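Local coordinates for protein C alpha-dehydrogenase (Sphingobium sp. SYK-6, PDB 4YAC) that binds NADH and, as a short-chain dehydrogenase/reductase, probably oxidises a C-alpha alcohol in the lignin beta-aryl ether cleavage pathway, at residues S16-G21 with V232-V237; L20-V25 with L87-A92. One frame throughout, in Å; residues are numbered along the deposited sequence.

Contact 1. Residues S16-G21 with V232-V237; sequences SGVALG and VDLGRV. With NAI (1,4-dihydronicotinamide adenine dinucleotide), chain B.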
# COMPACT_ATOMS: atom_id res chain seq x y z
N SER A 16 1.40 25.12 -3.19
CA SER A 16 2.38 24.88 -4.24
C SER A 16 2.05 23.68 -5.11
O SER A 16 1.22 22.85 -4.76
CB SER A 16 3.77 24.68 -3.61
OG SER A 16 4.78 24.61 -4.60
N GLY A 17 2.70 23.61 -6.27
CA GLY A 17 2.73 22.40 -7.08
C GLY A 17 1.38 21.87 -7.53
O GLY A 17 0.48 22.64 -7.88
N VAL A 18 1.25 20.55 -7.51
CA VAL A 18 0.04 19.87 -7.97
C VAL A 18 -1.20 20.36 -7.24
O VAL A 18 -2.23 20.61 -7.87
CB VAL A 18 0.16 18.33 -7.80
CG1 VAL A 18 -1.18 17.64 -8.03
CG2 VAL A 18 1.20 17.78 -8.76
N ALA A 19 -1.11 20.48 -5.93
CA ALA A 19 -2.27 20.87 -5.13
C ALA A 19 -2.72 22.29 -5.44
O ALA A 19 -3.92 22.57 -5.50
CB ALA A 19 -1.97 20.73 -3.66
N LEU A 20 -1.77 23.20 -5.64
CA LEU A 20 -2.10 24.57 -6.02
C LEU A 20 -2.82 24.56 -7.36
O LEU A 20 -3.77 25.32 -7.57
CB LEU A 20 -0.85 25.44 -6.09
CG LEU A 20 -1.02 26.86 -6.62
CD1 LEU A 20 -2.08 27.62 -5.84
CD2 LEU A 20 0.30 27.60 -6.58
N GLY A 21 -2.38 23.70 -8.27
CA GLY A 21 -3.04 23.54 -9.55
C GLY A 21 -4.48 23.11 -9.38
O GLY A 21 -5.37 23.58 -10.09
N VAL A 232 -2.16 23.00 -13.69
CA VAL A 232 -3.50 23.44 -14.04
C VAL A 232 -4.15 22.38 -14.93
O VAL A 232 -5.32 22.04 -14.74
CB VAL A 232 -3.48 24.82 -14.73
CG1 VAL A 232 -4.80 25.09 -15.47
CG2 VAL A 232 -3.22 25.90 -13.70
N ASP A 233 -3.39 21.84 -15.88
CA ASP A 233 -3.91 20.79 -16.75
C ASP A 233 -4.33 19.57 -15.94
O ASP A 233 -5.42 19.03 -16.15
CB ASP A 233 -2.86 20.38 -17.80
CG ASP A 233 -2.65 21.43 -18.87
OD1 ASP A 233 -3.47 22.37 -18.96
OD2 ASP A 233 -1.67 21.31 -19.63
N LEU A 234 -3.49 19.14 -15.01
CA LEU A 234 -3.83 18.00 -14.16
C LEU A 234 -5.00 18.36 -13.25
O LEU A 234 -5.78 17.49 -12.86
CB LEU A 234 -2.63 17.56 -13.31
CG LEU A 234 -2.09 16.12 -13.40
CD1 LEU A 234 -1.55 15.71 -12.04
CD2 LEU A 234 -3.10 15.09 -13.88
N GLY A 235 -5.11 19.64 -12.91
CA GLY A 235 -6.23 20.11 -12.12
C GLY A 235 -7.54 19.92 -12.85
O GLY A 235 -8.56 19.60 -12.24
N ARG A 236 -7.52 20.11 -14.17
CA ARG A 236 -8.72 19.94 -14.97
C ARG A 236 -9.09 18.47 -15.11
O ARG A 236 -10.28 18.13 -15.18
CB ARG A 236 -8.53 20.59 -16.34
CG ARG A 236 -8.52 22.09 -16.26
CD ARG A 236 -8.15 22.75 -17.57
NE ARG A 236 -8.33 24.20 -17.47
CZ ARG A 236 -7.49 25.12 -17.95
NH1 ARG A 236 -6.38 24.76 -18.58
NH2 ARG A 236 -7.77 26.40 -17.79
N VAL A 237 -8.09 17.60 -15.15
CA VAL A 237 -8.34 16.16 -15.15
C VAL A 237 -9.08 15.78 -13.88
O VAL A 237 -10.02 14.99 -13.90
CB VAL A 237 -7.02 15.35 -15.26
CG1 VAL A 237 -7.28 13.85 -15.08
CG2 VAL A 237 -6.34 15.61 -16.59
PA NAI B . 5.48 20.79 -3.88
O1A NAI B . 6.74 20.99 -3.08
O2A NAI B . 5.49 21.74 -5.09
O5B NAI B . 4.23 21.08 -2.98
C5B NAI B . 4.06 20.38 -1.79
C4B NAI B . 3.31 21.22 -0.84
O4B NAI B . 2.88 20.36 0.28
C3B NAI B . 4.14 22.28 -0.28
O3B NAI B . 3.46 23.53 -0.32
C2B NAI B . 4.43 21.88 1.07
O2B NAI B . 4.65 23.02 1.92
C1B NAI B . 3.26 21.12 1.47
N9A NAI B . 3.50 20.25 2.59
C8A NAI B . 4.55 19.41 2.81
N7A NAI B . 4.40 18.78 3.99
C5A NAI B . 3.24 19.21 4.58
C6A NAI B . 2.56 18.94 5.76
N6A NAI B . 3.06 18.02 6.73
N1A NAI B . 1.38 19.58 6.01
C2A NAI B . 0.86 20.47 5.15
N3A NAI B . 1.49 20.75 3.99
C4A NAI B . 2.66 20.15 3.68
O3 NAI B . 5.39 19.32 -4.35
PN NAI B . 4.60 18.90 -5.69
O1N NAI B . 5.30 19.51 -6.89
O2N NAI B . 4.60 17.30 -5.81
O5D NAI B . 3.14 19.40 -5.62

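Contact 2. Residues L20-V25 with L87-A92; sequences LGQAKV and LLCNTA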
# COMPACT_ATOMS: atom_id res chain seq x y z
N LEU A 20 -1.77 23.20 -5.64
CA LEU A 20 -2.10 24.57 -6.02
C LEU A 20 -2.82 24.56 -7.36
O LEU A 20 -3.77 25.32 -7.57
CB LEU A 20 -0.85 25.44 -6.09
CG LEU A 20 -1.02 26.86 -6.62
CD1 LEU A 20 -2.08 27.62 -5.84
CD2 LEU A 20 0.30 27.60 -6.58
N GLY A 21 -2.38 23.70 -8.27
CA GLY A 21 -3.04 23.54 -9.55
C GLY A 21 -4.48 23.11 -9.38
O GLY A 21 -5.37 23.58 -10.09
N GLN A 22 -4.72 22.20 -8.43
CA GLN A 22 -6.07 21.76 -8.13
C GLN A 22 -6.89 22.93 -7.57
O GLN A 22 -8.01 23.17 -8.00
CB GLN A 22 -6.04 20.59 -7.15
CG GLN A 22 -5.45 19.33 -7.77
CD GLN A 22 -5.28 18.18 -6.79
OE1 GLN A 22 -5.54 18.32 -5.60
NE2 GLN A 22 -4.81 17.04 -7.30
N ALA A 23 -6.30 23.66 -6.62
CA ALA A 23 -6.97 24.80 -6.01
C ALA A 23 -7.38 25.85 -7.04
O ALA A 23 -8.50 26.37 -6.99
CB ALA A 23 -6.07 25.42 -4.95
N LYS A 24 -6.48 26.16 -7.96
CA LYS A 24 -6.75 27.18 -8.98
C LYS A 24 -7.95 26.81 -9.83
O LYS A 24 -8.85 27.63 -10.05
CB LYS A 24 -5.53 27.37 -9.88
CG LYS A 24 -4.39 28.14 -9.26
CD LYS A 24 -3.26 28.33 -10.27
CE LYS A 24 -2.07 29.06 -9.66
NZ LYS A 24 -0.95 29.21 -10.63
N VAL A 25 -7.97 25.57 -10.31
CA VAL A 25 -9.04 25.09 -11.17
C VAL A 25 -10.36 25.05 -10.43
O VAL A 25 -11.40 25.41 -10.98
CB VAL A 25 -8.71 23.69 -11.75
CG1 VAL A 25 -9.91 23.11 -12.49
CG2 VAL A 25 -7.51 23.77 -12.67
N LEU A 87 -15.82 18.78 -0.78
CA LEU A 87 -14.76 18.08 -1.51
C LEU A 87 -13.46 18.16 -0.72
O LEU A 87 -12.98 19.25 -0.44
CB LEU A 87 -14.58 18.68 -2.90
CG LEU A 87 -13.37 18.22 -3.73
CD1 LEU A 87 -13.42 16.73 -4.00
CD2 LEU A 87 -13.33 19.00 -5.04
N LEU A 88 -12.92 17.01 -0.36
CA LEU A 88 -11.62 16.94 0.30
C LEU A 88 -10.57 16.43 -0.68
O LEU A 88 -10.73 15.34 -1.24
CB LEU A 88 -11.69 16.03 1.53
CG LEU A 88 -10.34 15.73 2.20
CD1 LEU A 88 -9.74 16.99 2.80
CD2 LEU A 88 -10.49 14.64 3.25
N CYS A 89 -9.52 17.21 -0.88
CA CYS A 89 -8.44 16.84 -1.78
C CYS A 89 -7.18 16.58 -0.96
O CYS A 89 -6.50 17.51 -0.55
CB CYS A 89 -8.18 17.93 -2.83
SG CYS A 89 -9.57 18.29 -3.91
N ASN A 90 -6.91 15.30 -0.72
CA ASN A 90 -5.70 14.90 -0.00
C ASN A 90 -4.54 14.80 -0.98
O ASN A 90 -4.30 13.74 -1.55
CB ASN A 90 -5.91 13.56 0.71
CG ASN A 90 -7.13 13.55 1.61
OD1 ASN A 90 -7.09 14.02 2.74
ND2 ASN A 90 -8.22 12.99 1.11
N THR A 91 -3.82 15.90 -1.17
CA THR A 91 -2.85 16.00 -2.26
C THR A 91 -1.43 16.29 -1.78
O THR A 91 -0.47 15.98 -2.48
CB THR A 91 -3.32 17.06 -3.27
OG1 THR A 91 -4.60 16.68 -3.77
CG2 THR A 91 -2.36 17.20 -4.45
N ALA A 92 -1.29 16.87 -0.59
CA ALA A 92 0.04 17.12 -0.03
C ALA A 92 0.84 15.83 -0.01
O ALA A 92 0.32 14.76 0.26
CB ALA A 92 -0.06 17.70 1.36

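Contact 1. Residues S16-G21 with V232-V237
Val232 meets Gly21 where two helices of the Rossmann fold cross, just behind the glycine-rich loop that holds the dinucleotide. The short axes of 17-21 and 232-237 pass 8.1 Å apart at 59°, close because glycines face each other. At Val232 the backbone makes the approach: its N lies 4.3 Å from Gly21 CA, and a CB on Gly21 would press against that nitrogen. The valine side chain itself points away, resting on Val25 of helix 17-28. Leu234 points toward the first turn of helix 17-28, its CD1 4.5 Å from Val18 CG1, and Phe229 packs against it as well. At Gly235 the contact is again backbone to backbone, with CA 4.1 Å from Gly21 O; a CB here would come within 2.7 Å of that same oxygen. Arg236 points away and forms a salt bridge with Glu29, just past the end of helix 17-28, while Val232 CG1 covers one face of its guanidinium 3.5 Å above the plane, toward the rim. On the cofactor side, the loop grips the pyrophosphate group through one backbone and one side-chain donor. Ser16 carries its hydroxyl anti to the backbone N (chi1 -173°), which brings OG within 3.0 Å of NAI O2A as donor. Gly17, at positive phi, lets the ligand come close, since any CB would collide with O5D. The next residue along, Val18, presents its amide from the N-terminal end of the helix, and its N donates to NAI O5D over 2.9 Å with an N-H...O angle of 149°.

Contact 2. Residues L20-V25 with L87-A92
Gln22 and Thr91 reach toward each other from opposite directions and join by one short side-chain hydrogen bond, Thr91 OG1 donating to Gln22 OE1 over 2.6 Å. The glutamine sets off from the helix with CG anti to its own carbonyl carbon (chi1 -68°) and then runs extended, carrying its amide to the loop that follows strand 87-90. The hydroxyl meets OE1 at a C=O...O angle of 122° and stands 16° away from the carbonyl plane, a bent approach to the side of the oxygen. Thr91 also sets OG1 anti to the carbonyl carbon, which leaves its methyl to lie alongside the amide: CG2 is 3.6 Å from Gln22 OE1 and 3.8 Å from Gln22 NE2. The same methyl also packs on Val18 and Ala19. Two residues earlier, Cys89 borders the amide oxygen with its CB, 3.8 Å from Gln22 OE1, while its sulfur turns beside the backbone N. Strand 87-90 is a central strand of the parallel Rossmann sheet, and Asn90, Thr91 and Ala92 match the first three positions of the NNAG motif of classical short-chain dehydrogenases, with threonine in the second. Asn90 centres an inverse gamma turn and points away from the helix, its ND2 bonded to Leu140 O. Thr142 supplies the second shell: its OG1 is hydrogen-bonded to Thr91 OG1 and weakly to Gln22 NE2, closing a polar triangle with the buried Gln22 and Thr91. A leucine in place of Gln22 would probably leave the Thr91 hydroxyl without its amide acceptor, with Thr142 as its remaining partner of the two. The backbone N of Thr91 is held in turn by Thr12 OG1 on the adjoining strand.

In the fold
Contacts 1 and 2 both start from helix 17-28, share Leu20 and Gly21, and have centres 7 Å apart. Along the chain the helix comes first, then strand 87-90, and much later helix 231-243; the segments of contact 2 are 62 residues apart and those of contact 1 are 211. Direct packing joins the two contacts, with Val25 CG2 3.5 Å from Val232 O. The helix that presents its first turn to NADH packs on the central sheet with one flank and on helix 231-243 with another, so the helix that follows the nucleotide-binding loop rests on parts of the chain far from it in sequence.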